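Local atomic coordinates of CDA peptide synthetase I (Streptomyces coelicolor, PDB entry 5DU9), a protein that is a nonribosomal peptide synthetase, here its condensation domain, a fold of the CoA-dependent acyltransferase clan, holding the ligand (2S)-2-amino-N-butyl-propanamide. Residues R286-R297 / V309-R320; R320-V328 / L435-D444. The protein carries 1 engineered substitution. All blocks are in the same frame, centred on the assembly; numbering follows the deposited sequence. Where two conformers were deposited one is given.

Interaction 1: R286-R297 / V309-R320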
loop_
_atom_site.group_PDB
_atom_site.type_symbol
_atom_site.label_atom_id
_atom_site.label_comp_id
_atom_site.label_asym_id
_atom_site.label_seq_id
_atom_site.Cartn_x
_atom_site.Cartn_y
_atom_site.Cartn_z
ATOM N N ARG A 286 2.665 20.357 19.396
ATOM C CA ARG A 286 3.181 21.304 18.408
ATOM C C ARG A 286 3.728 20.581 17.185
ATOM O O ARG A 286 3.349 20.871 16.049
ATOM C CB ARG A 286 4.279 22.170 19.050
ATOM C CG ARG A 286 5.134 23.024 18.092
ATOM C CD ARG A 286 4.432 24.287 17.612
ATOM N NE ARG A 286 3.741 24.981 18.695
ATOM C CZ ARG A 286 4.303 25.860 19.520
ATOM N NH1 ARG A 286 5.583 26.189 19.398
ATOM N NH2 ARG A 286 3.573 26.421 20.474
ATOM N N ASP A 287 4.638 19.646 17.428
ATOM C CA ASP A 287 5.299 18.936 16.349
ATOM C C ASP A 287 4.678 17.564 16.172
ATOM O O ASP A 287 4.663 16.748 17.093
ATOM C CB ASP A 287 6.800 18.824 16.610
ATOM C CG ASP A 287 7.584 19.963 15.981
ATOM O OD1 ASP A 287 8.099 19.783 14.857
ATOM O OD2 ASP A 287 7.676 21.043 16.603
ATOM N N VAL A 288 4.149 17.330 14.976
ATOM C CA VAL A 288 3.506 16.069 14.654
ATOM C C VAL A 288 4.300 15.355 13.572
ATOM O O VAL A 288 4.890 15.987 12.689
ATOM C CB VAL A 288 2.046 16.272 14.198
ATOM C CG1 VAL A 288 1.224 16.880 15.328
ATOM C CG2 VAL A 288 1.980 17.148 12.960
ATOM N N VAL A 289 4.324 14.034 13.666
ATOM C CA VAL A 289 4.955 13.198 12.657
ATOM C C VAL A 289 3.913 12.288 12.031
ATOM O O VAL A 289 3.122 11.660 12.739
ATOM C CB VAL A 289 6.090 12.347 13.253
ATOM C CG1 VAL A 289 6.756 11.502 12.178
ATOM C CG2 VAL A 289 7.114 13.243 13.932
ATOM N N VAL A 290 3.897 12.253 10.705
ATOM C CA VAL A 290 3.183 11.214 9.985
ATOM C C VAL A 290 4.181 10.552 9.056
ATOM O O VAL A 290 5.197 11.148 8.703
ATOM C CB VAL A 290 1.982 11.763 9.198
ATOM C CG1 VAL A 290 0.987 12.420 10.154
ATOM C CG2 VAL A 290 2.425 12.742 8.135
ATOM N N SER A 291 3.905 9.311 8.682
ATOM C CA SER A 291 4.766 8.586 7.758
ATOM C C SER A 291 4.088 8.493 6.406
ATOM O O SER A 291 2.886 8.229 6.317
ATOM C CB SER A 291 5.095 7.191 8.298
ATOM O OG SER A 291 5.806 7.266 9.529
ATOM N N VAL A 292 4.869 8.719 5.356
ATOM C CA VAL A 292 4.354 8.782 4.005
ATOM C C VAL A 292 5.050 7.741 3.128
ATOM O O VAL A 292 6.274 7.698 3.073
ATOM C CB VAL A 292 4.560 10.194 3.408
ATOM C CG1 VAL A 292 4.034 10.264 1.990
ATOM C CG2 VAL A 292 3.875 11.236 4.283
ATOM N N PRO A 293 4.272 6.885 2.451
ATOM C CA PRO A 293 4.909 5.999 1.472
ATOM C C PRO A 293 5.210 6.700 0.147
ATOM O O PRO A 293 4.454 7.572 -0.281
ATOM C CB PRO A 293 3.876 4.882 1.273
ATOM C CG PRO A 293 2.573 5.429 1.751
ATOM C CD PRO A 293 2.808 6.715 2.490
ATOM N N VAL A 294 6.328 6.328 -0.471
ATOM C CA VAL A 294 6.619 6.700 -1.847
ATOM C C VAL A 294 6.944 5.413 -2.598
ATOM O O VAL A 294 7.293 4.414 -1.981
ATOM C CB VAL A 294 7.779 7.718 -1.943
ATOM C CG1 VAL A 294 7.395 9.010 -1.227
ATOM C CG2 VAL A 294 9.064 7.146 -1.360
ATOM N N THR A 295 6.808 5.414 -3.917
ATOM C CA THR A 295 6.899 4.157 -4.653
ATOM C C THR A 295 8.313 3.600 -4.725
ATOM O O THR A 295 8.496 2.397 -4.880
ATOM C CB THR A 295 6.384 4.298 -6.091
ATOM O OG1 THR A 295 7.234 5.181 -6.832
ATOM C CG2 THR A 295 4.955 4.819 -6.102
ATOM N N GLY A 296 9.309 4.473 -4.629
ATOM C CA GLY A 296 10.691 4.050 -4.777
ATOM C C GLY A 296 11.040 3.675 -6.209
ATOM O O GLY A 296 12.052 3.017 -6.464
ATOM N N ARG A 297 10.197 4.097 -7.149
ATOM C CA ARG A 297 10.397 3.801 -8.565
ATOM C C ARG A 297 10.922 5.019 -9.309
ATOM O O ARG A 297 10.248 6.043 -9.402
ATOM C CB ARG A 297 9.090 3.310 -9.187
ATOM C CG ARG A 297 8.672 1.975 -8.619
ATOM C CD ARG A 297 7.221 1.610 -8.885
ATOM N NE ARG A 297 6.925 0.372 -8.176
ATOM C CZ ARG A 297 7.167 -0.845 -8.653
ATOM N NH1 ARG A 297 7.672 -1.001 -9.869
ATOM N NH2 ARG A 297 6.900 -1.910 -7.912
ATOM N N VAL A 309 9.449 -2.345 -3.957
ATOM C CA VAL A 309 10.499 -1.330 -3.865
ATOM C C VAL A 309 10.077 -0.116 -3.052
ATOM O O VAL A 309 10.858 0.814 -2.883
ATOM C CB VAL A 309 10.944 -0.831 -5.264
ATOM C CG1 VAL A 309 11.847 -1.846 -5.926
ATOM C CG2 VAL A 309 9.744 -0.517 -6.136
ATOM N N SER A 310 8.853 -0.132 -2.534
ATOM C CA SER A 310 8.317 1.032 -1.847
ATOM C C SER A 310 9.146 1.436 -0.627
ATOM O O SER A 310 9.818 0.614 0.007
ATOM C CB SER A 310 6.870 0.777 -1.429
ATOM O OG SER A 310 6.776 -0.374 -0.622
ATOM N N ASN A 311 9.080 2.728 -0.325
ATOM C CA ASN A 311 9.819 3.341 0.763
ATOM C C ASN A 311 8.828 4.080 1.653
ATOM O O ASN A 311 7.750 4.451 1.200
ATOM C CB ASN A 311 10.881 4.289 0.198
ATOM C CG ASN A 311 11.896 4.739 1.230
ATOM O OD1 ASN A 311 12.153 4.062 2.226
ATOM N ND2 ASN A 311 12.501 5.892 0.981
ATOM N N ARG A 312 9.178 4.262 2.918
ATOM C CA ARG A 312 8.346 5.023 3.844
ATOM C C ARG A 312 9.211 6.032 4.572
ATOM O O ARG A 312 10.218 5.666 5.168
ATOM C CB ARG A 312 7.653 4.097 4.835
ATOM C CG ARG A 312 6.886 4.830 5.923
ATOM C CD ARG A 312 5.866 3.923 6.582
ATOM N NE ARG A 312 6.458 2.658 6.999
ATOM C CZ ARG A 312 5.760 1.603 7.407
ATOM N NH1 ARG A 312 4.434 1.653 7.456
ATOM N NH2 ARG A 312 6.389 0.492 7.763
ATOM N N LEU A 313 8.816 7.301 4.520
ATOM C CA LEU A 313 9.620 8.363 5.109
ATOM C C LEU A 313 8.804 9.235 6.050
ATOM O O LEU A 313 7.601 9.404 5.858
ATOM C CB LEU A 313 10.250 9.217 4.013
ATOM C CG LEU A 313 11.407 8.522 3.298
ATOM C CD1 LEU A 313 11.724 9.224 1.991
ATOM C CD2 LEU A 313 12.641 8.457 4.184
ATOM N N PRO A 314 9.465 9.783 7.076
ATOM C CA PRO A 314 8.780 10.581 8.094
ATOM C C PRO A 314 8.571 12.019 7.654
ATOM O O PRO A 314 9.513 12.676 7.212
ATOM C CB PRO A 314 9.734 10.510 9.279
ATOM C CG PRO A 314 11.080 10.457 8.640
ATOM C CD PRO A 314 10.904 9.653 7.375
ATOM N N LEU A 315 7.337 12.489 7.777
ATOM C CA LEU A 315 6.987 13.861 7.464
ATOM C C LEU A 315 6.759 14.605 8.767
ATOM O O LEU A 315 5.792 14.344 9.486
ATOM C CB LEU A 315 5.742 13.902 6.578
ATOM C CG LEU A 315 5.416 15.229 5.896
ATOM C CD1 LEU A 315 6.416 15.529 4.792
ATOM C CD2 LEU A 315 4.008 15.189 5.344
ATOM N N ARG A 316 7.670 15.516 9.085
ATOM C CA ARG A 316 7.594 16.258 10.326
ATOM C C ARG A 316 6.973 17.619 10.081
ATOM O O ARG A 316 7.406 18.362 9.196
ATOM C CB ARG A 316 8.974 16.404 10.939
ATOM C CG ARG A 316 8.924 16.854 12.360
ATOM C CD ARG A 316 10.278 16.714 12.997
ATOM N NE ARG A 316 10.177 16.726 14.443
ATOM C CZ ARG A 316 11.197 16.501 15.255
ATOM N NH1 ARG A 316 12.403 16.247 14.756
ATOM N NH2 ARG A 316 11.009 16.530 16.565
ATOM N N LEU A 317 5.956 17.929 10.878
ATOM C CA LEU A 317 5.112 19.098 10.666
ATOM C C LEU A 317 4.919 19.839 11.978
ATOM O O LEU A 317 4.535 19.238 12.978
ATOM C CB LEU A 317 3.750 18.679 10.103
ATOM C CG LEU A 317 3.794 17.728 8.906
ATOM C CD1 LEU A 317 2.469 17.013 8.710
ATOM C CD2 LEU A 317 4.178 18.496 7.657
ATOM N N ALA A 318 5.190 21.141 11.973
ATOM C CA ALA A 318 4.894 21.980 13.121
ATOM C C ALA A 318 3.558 22.669 12.898
ATOM O O ALA A 318 3.353 23.306 11.869
ATOM C CB ALA A 318 5.999 23.003 13.345
ATOM N N VAL A 319 2.645 22.508 13.852
ATOM C CA VAL A 319 1.355 23.183 13.812
ATOM C C VAL A 319 1.314 24.169 14.970
ATOM O O VAL A 319 1.138 23.790 16.129
ATOM C CB VAL A 319 0.174 22.191 13.892
ATOM C CG1 VAL A 319 -1.148 22.925 13.766
ATOM C CG2 VAL A 319 0.292 21.134 12.804
ATOM N N ARG A 320 1.503 25.442 14.643
ATOM C CA ARG A 320 1.610 26.482 15.649
ATOM C C ARG A 320 0.237 27.039 16.001
ATOM O O ARG A 320 -0.710 26.894 15.228
ATOM C CB ARG A 320 2.530 27.602 15.155
ATOM C CG ARG A 320 4.006 27.230 15.167
ATOM C CD ARG A 320 4.851 28.292 14.481
ATOM N NE ARG A 320 6.284 28.061 14.650
ATOM C CZ ARG A 320 7.024 27.283 13.866
ATOM N NH1 ARG A 320 6.480 26.637 12.844
ATOM N NH2 ARG A 320 8.321 27.146 14.110
HETATM O O HOH W 1 1.116 24.599 18.748
#

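Interaction 2: R320-V328 / L435-D444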
loop_
_atom_site.group_PDB
_atom_site.type_symbol
_atom_site.label_atom_id
_atom_site.label_comp_id
_atom_site.label_asym_id
_atom_site.label_seq_id
_atom_site.Cartn_x
_atom_site.Cartn_y
_atom_site.Cartn_z
ATOM N N ARG A 320 1.503 25.442 14.643
ATOM C CA ARG A 320 1.610 26.482 15.649
ATOM C C ARG A 320 0.237 27.039 16.001
ATOM O O ARG A 320 -0.710 26.894 15.228
ATOM C CB ARG A 320 2.530 27.602 15.155
ATOM C CG ARG A 320 4.006 27.230 15.167
ATOM C CD ARG A 320 4.851 28.292 14.481
ATOM N NE ARG A 320 6.284 28.061 14.650
ATOM C CZ ARG A 320 7.024 27.283 13.866
ATOM N NH1 ARG A 320 6.480 26.637 12.844
ATOM N NH2 ARG A 320 8.321 27.146 14.110
ATOM N N PRO A 321 0.121 27.674 17.178
ATOM C CA PRO A 321 -1.185 28.209 17.570
ATOM C C PRO A 321 -1.731 29.226 16.573
ATOM O O PRO A 321 -0.975 30.070 16.084
ATOM C CB PRO A 321 -0.905 28.879 18.923
ATOM C CG PRO A 321 0.348 28.252 19.422
ATOM C CD PRO A 321 1.150 27.918 18.204
ATOM N N GLY A 322 -3.021 29.126 16.267
ATOM C CA GLY A 322 -3.704 30.143 15.487
ATOM C C GLY A 322 -3.623 29.959 13.984
ATOM O O GLY A 322 -4.184 30.755 13.235
ATOM N N GLU A 323 -2.929 28.920 13.537
ATOM C CA GLU A 323 -2.784 28.679 12.106
ATOM C C GLU A 323 -4.087 28.167 11.497
ATOM O O GLU A 323 -4.842 27.439 12.136
ATOM C CB GLU A 323 -1.654 27.681 11.841
ATOM C CG GLU A 323 -0.271 28.261 12.087
ATOM C CD GLU A 323 0.846 27.278 11.785
ATOM O OE1 GLU A 323 0.598 26.055 11.830
ATOM O OE2 GLU A 323 1.974 27.734 11.502
ATOM N N SER A 324 -4.337 28.561 10.253
ATOM C CA SER A 324 -5.491 28.071 9.507
ATOM C C SER A 324 -5.221 26.689 8.934
ATOM O O SER A 324 -4.077 26.258 8.864
ATOM C CB SER A 324 -5.834 29.022 8.367
ATOM O OG SER A 324 -4.802 28.998 7.398
ATOM N N PHE A 325 -6.269 26.004 8.485
ATOM C CA PHE A 325 -6.072 24.718 7.838
ATOM C C PHE A 325 -5.273 24.917 6.552
ATOM O O PHE A 325 -4.403 24.117 6.226
ATOM C CB PHE A 325 -7.404 24.026 7.546
ATOM C CG PHE A 325 -7.248 22.671 6.907
ATOM C CD1 PHE A 325 -6.475 21.691 7.508
ATOM C CD2 PHE A 325 -7.874 22.379 5.711
ATOM C CE1 PHE A 325 -6.325 20.449 6.925
ATOM C CE2 PHE A 325 -7.725 21.141 5.117
ATOM C CZ PHE A 325 -6.951 20.171 5.728
ATOM N N ALA A 326 -5.548 26.002 5.838
ATOM C CA ALA A 326 -4.788 26.311 4.626
ATOM C C ALA A 326 -3.303 26.469 4.936
ATOM O O ALA A 326 -2.449 26.086 4.136
ATOM C CB ALA A 326 -5.323 27.575 3.962
ATOM N N ARG A 327 -2.991 27.025 6.100
ATOM C CA ARG A 327 -1.596 27.179 6.495
ATOM C C ARG A 327 -0.953 25.825 6.766
ATOM O O ARG A 327 0.219 25.618 6.462
ATOM C CB ARG A 327 -1.465 28.069 7.730
ATOM C CG ARG A 327 -0.020 28.315 8.159
ATOM C CD ARG A 327 0.738 29.140 7.121
ATOM N NE ARG A 327 2.124 29.391 7.509
ATOM C CZ ARG A 327 3.136 28.558 7.277
ATOM N NH1 ARG A 327 2.930 27.399 6.663
ATOM N NH2 ARG A 327 4.359 28.883 7.670
ATOM N N VAL A 328 -1.710 24.899 7.345
ATOM C CA VAL A 328 -1.183 23.560 7.586
ATOM C C VAL A 328 -0.928 22.849 6.261
ATOM O O VAL A 328 0.055 22.121 6.125
ATOM C CB VAL A 328 -2.136 22.725 8.461
ATOM C CG1 VAL A 328 -1.589 21.315 8.663
ATOM C CG2 VAL A 328 -2.332 23.404 9.811
ATOM N N LEU A 435 -12.709 20.591 8.242
ATOM C CA LEU A 435 -11.544 21.372 7.847
ATOM C C LEU A 435 -11.606 21.720 6.366
ATOM O O LEU A 435 -11.402 22.871 5.974
ATOM C CB LEU A 435 -10.252 20.602 8.138
ATOM C CG LEU A 435 -9.898 20.403 9.611
ATOM C CD1 LEU A 435 -8.761 19.400 9.743
ATOM C CD2 LEU A 435 -9.524 21.725 10.258
ATOM N N ALA A 436 -11.882 20.714 5.548
ATOM C CA ALA A 436 -11.895 20.886 4.099
ATOM C C ALA A 436 -12.980 21.868 3.656
ATOM O O ALA A 436 -12.824 22.565 2.651
ATOM C CB ALA A 436 -12.086 19.544 3.415
ATOM N N ALA A 437 -14.071 21.931 4.412
ATOM C CA ALA A 437 -15.201 22.791 4.057
ATOM C C ALA A 437 -14.865 24.274 4.190
ATOM O O ALA A 437 -15.514 25.117 3.570
ATOM C CB ALA A 437 -16.407 22.449 4.917
ATOM N N ASP A 438 -13.864 24.594 5.003
ATOM C CA ASP A 438 -13.412 25.976 5.152
ATOM C C ASP A 438 -11.940 26.024 5.552
ATOM O O ASP A 438 -11.618 26.117 6.735
ATOM C CB ASP A 438 -14.257 26.713 6.190
ATOM C CG ASP A 438 -13.854 28.165 6.341
ATOM O OD1 ASP A 438 -13.081 28.660 5.491
ATOM O OD2 ASP A 438 -14.310 28.813 7.305
ATOM N N PRO A 439 -11.038 25.962 4.564
ATOM C CA PRO A 439 -9.604 25.952 4.860
ATOM C C PRO A 439 -9.099 27.226 5.541
ATOM O O PRO A 439 -8.020 27.195 6.128
ATOM C CB PRO A 439 -8.970 25.778 3.477
ATOM C CG PRO A 439 -10.022 25.069 2.680
ATOM C CD PRO A 439 -11.302 25.689 3.140
ATOM N N ALA A 440 -9.865 28.312 5.480
ATOM C CA ALA A 440 -9.454 29.562 6.113
ATOM C C ALA A 440 -9.672 29.530 7.622
ATOM O O ALA A 440 -9.173 30.394 8.342
ATOM C CB ALA A 440 -10.208 30.736 5.502
ATOM N N ALA A 441 -10.422 28.542 8.098
ATOM C CA ALA A 441 -10.728 28.438 9.519
ATOM C C ALA A 441 -9.476 28.133 10.329
ATOM O O ALA A 441 -8.572 27.449 9.865
ATOM C CB ALA A 441 -11.778 27.368 9.759
ATOM N N THR A 442 -9.445 28.653 11.549
ATOM C CA THR A 442 -8.349 28.419 12.475
ATOM C C THR A 442 -8.476 27.023 13.064
ATOM O O THR A 442 -9.488 26.697 13.676
ATOM C CB THR A 442 -8.352 29.469 13.605
ATOM O OG1 THR A 442 -8.360 30.785 13.035
ATOM C CG2 THR A 442 -7.137 29.311 14.504
ATOM N N VAL A 443 -7.453 26.199 12.872
ATOM C CA VAL A 443 -7.503 24.806 13.301
ATOM C C VAL A 443 -7.810 24.663 14.797
ATOM O O VAL A 443 -8.606 23.806 15.178
ATOM C CB VAL A 443 -6.180 24.075 12.974
ATOM C CG1 VAL A 443 -6.142 22.675 13.590
ATOM C CG2 VAL A 443 -5.992 23.978 11.466
ATOM N N ASP A 444 -7.198 25.478 15.648
ATOM C CA ASP A 444 -7.402 25.294 17.084
ATOM C C ASP A 444 -8.726 25.911 17.560
ATOM O O ASP A 444 -8.987 25.957 18.763
ATOM C CB ASP A 444 -6.205 25.849 17.886
ATOM C CG ASP A 444 -6.035 27.355 17.767
ATOM O OD1 ASP A 444 -6.978 28.057 17.357
ATOM O OD2 ASP A 444 -4.938 27.845 18.116
HETATM O O HOH W 2 -6.230 31.026 11.359
HETATM O O HOH W 3 -4.913 26.920 14.851
#

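Interaction 1: R286-R297 / V309-R320
Val319 N gives an almost linear hydrogen bond to Arg286 O (2.8 Å, 176° at the hydrogen), the first of nine backbone bonds between the two segments, eight of them within strands 287-294 and 311-318. Inside the ladder, Leu315 N donates to Val290 O at 2.7 Å. At the outer end a water accepts from Arg286 NE at 2.7 Å, in the guanidinium plane, and donates to Val319 O. Asp287 OD1 and Arg316 NE form a long salt bridge of 3.7 Å; carboxylate and guanidinium planes stand 82° apart, this single long contact joins the charged groups, and Arg316 NH2 has a second acid in Asp223. At the other end Val309 CG2 lies 3.6 Å from Arg297 NE, over one face of that guanidinium, which Asp162 and the carbonyls of Ala302 and Thr305 grip through its nitrogens.

Packing divides by face. Val288 CG2 sits 3.7 Å from Leu317 CB, and Val290 CG2 is 3.8 Å from Leu315 CB. In Leu315, CG stands opposite the backbone N (chi1 -167°), and its CD2 nears both Val290 and Val292. Helices 267-283 and 325-341 cover this apolar face. On the face bearing Ser291 and Pro293, Arg312 CD rests 3.8 Å from Ser291 CB; Arg312 NH1 bonds to Thr363 OG1, and the side chain lines the pocket of the bound (2S)-2-amino-N-butyl-propanamide. The whole is a twisted two-stranded antiparallel ribbon with a helix-bearing connection, probably the part leading to the floor loop of condensation domains.

Interaction 2: R320-V328 / L435-D444
Ser324 and Phe325 open helix 325-341 against the turn that follows helix 418-437, giving a helix N-cap braced by a neighbouring loop. A single backbone bridge, Ser324 with Thr442, marks the closest CA-CA approach of the two segments.

Backbone hydrogen bonds carry the polar part. Val443 N donates to Glu323 O at 3.0 Å, and Phe325 N reaches Ala441 O at the same 3.0 Å. Ala326 N donates to Pro439 O (2.8 Å), a carbonyl presented by the type I turn 438-441. First-turn amides, which have no acceptor within their own helix, are thus supplied from across the contact; the next, Arg327 N, bonds to Ser324 OG at 3.0 Å. Standing between its backbone N and carbonyl carbon (chi1 67°), OG is placed to accept from Arg327 N, the capping bond.

Waters extend this network. One donates to Gly322 O and hydrogen-bonds Thr442 OG1; another links Glu323 O with Asp444 N.

Apolar contacts centre on Phe325. With CG opposite the backbone N (chi1 -179°), the ring turns toward Leu435, whose CB lies 3.7 Å from the ring centroid and only 7° off its normal, a CH-pi contact squarely over the face. Pro439 comes to the ring edge through CA, while Val270 and Ala273 of helix 267-283 also touch Phe325. Next to it, Pro439 CB and Ala326 CB approach to 4.1 Å. Deeper along the helix, the CG2 methyl of Val328 meets Val443 CG2 at 4.1 Å, the two side chains crossing at about a right angle.

How the interactions relate
Arg320 belongs to both contacts, since strand 311-318 of interaction 1 runs on through a type II turn into helix 325-341 of interaction 2. Their centres lie 20 Å apart; interaction 1 is nearer the middle of the chain (about 14 Å from its centre, against about 29 Å) and reaches the ligand pocket, whereas interaction 2 sits toward the periphery. Both pack on helix 267-283. Interaction 1 depends on a regular strand ladder with one water bridge at its outer end, interaction 2 on irregular loop carbonyls, two water bridges and one aromatic ring. They touch directly where Val319 CG1 comes within 4.2 Å of Val328 CG2, and where the Arg286 guanidinium approaches Pro321.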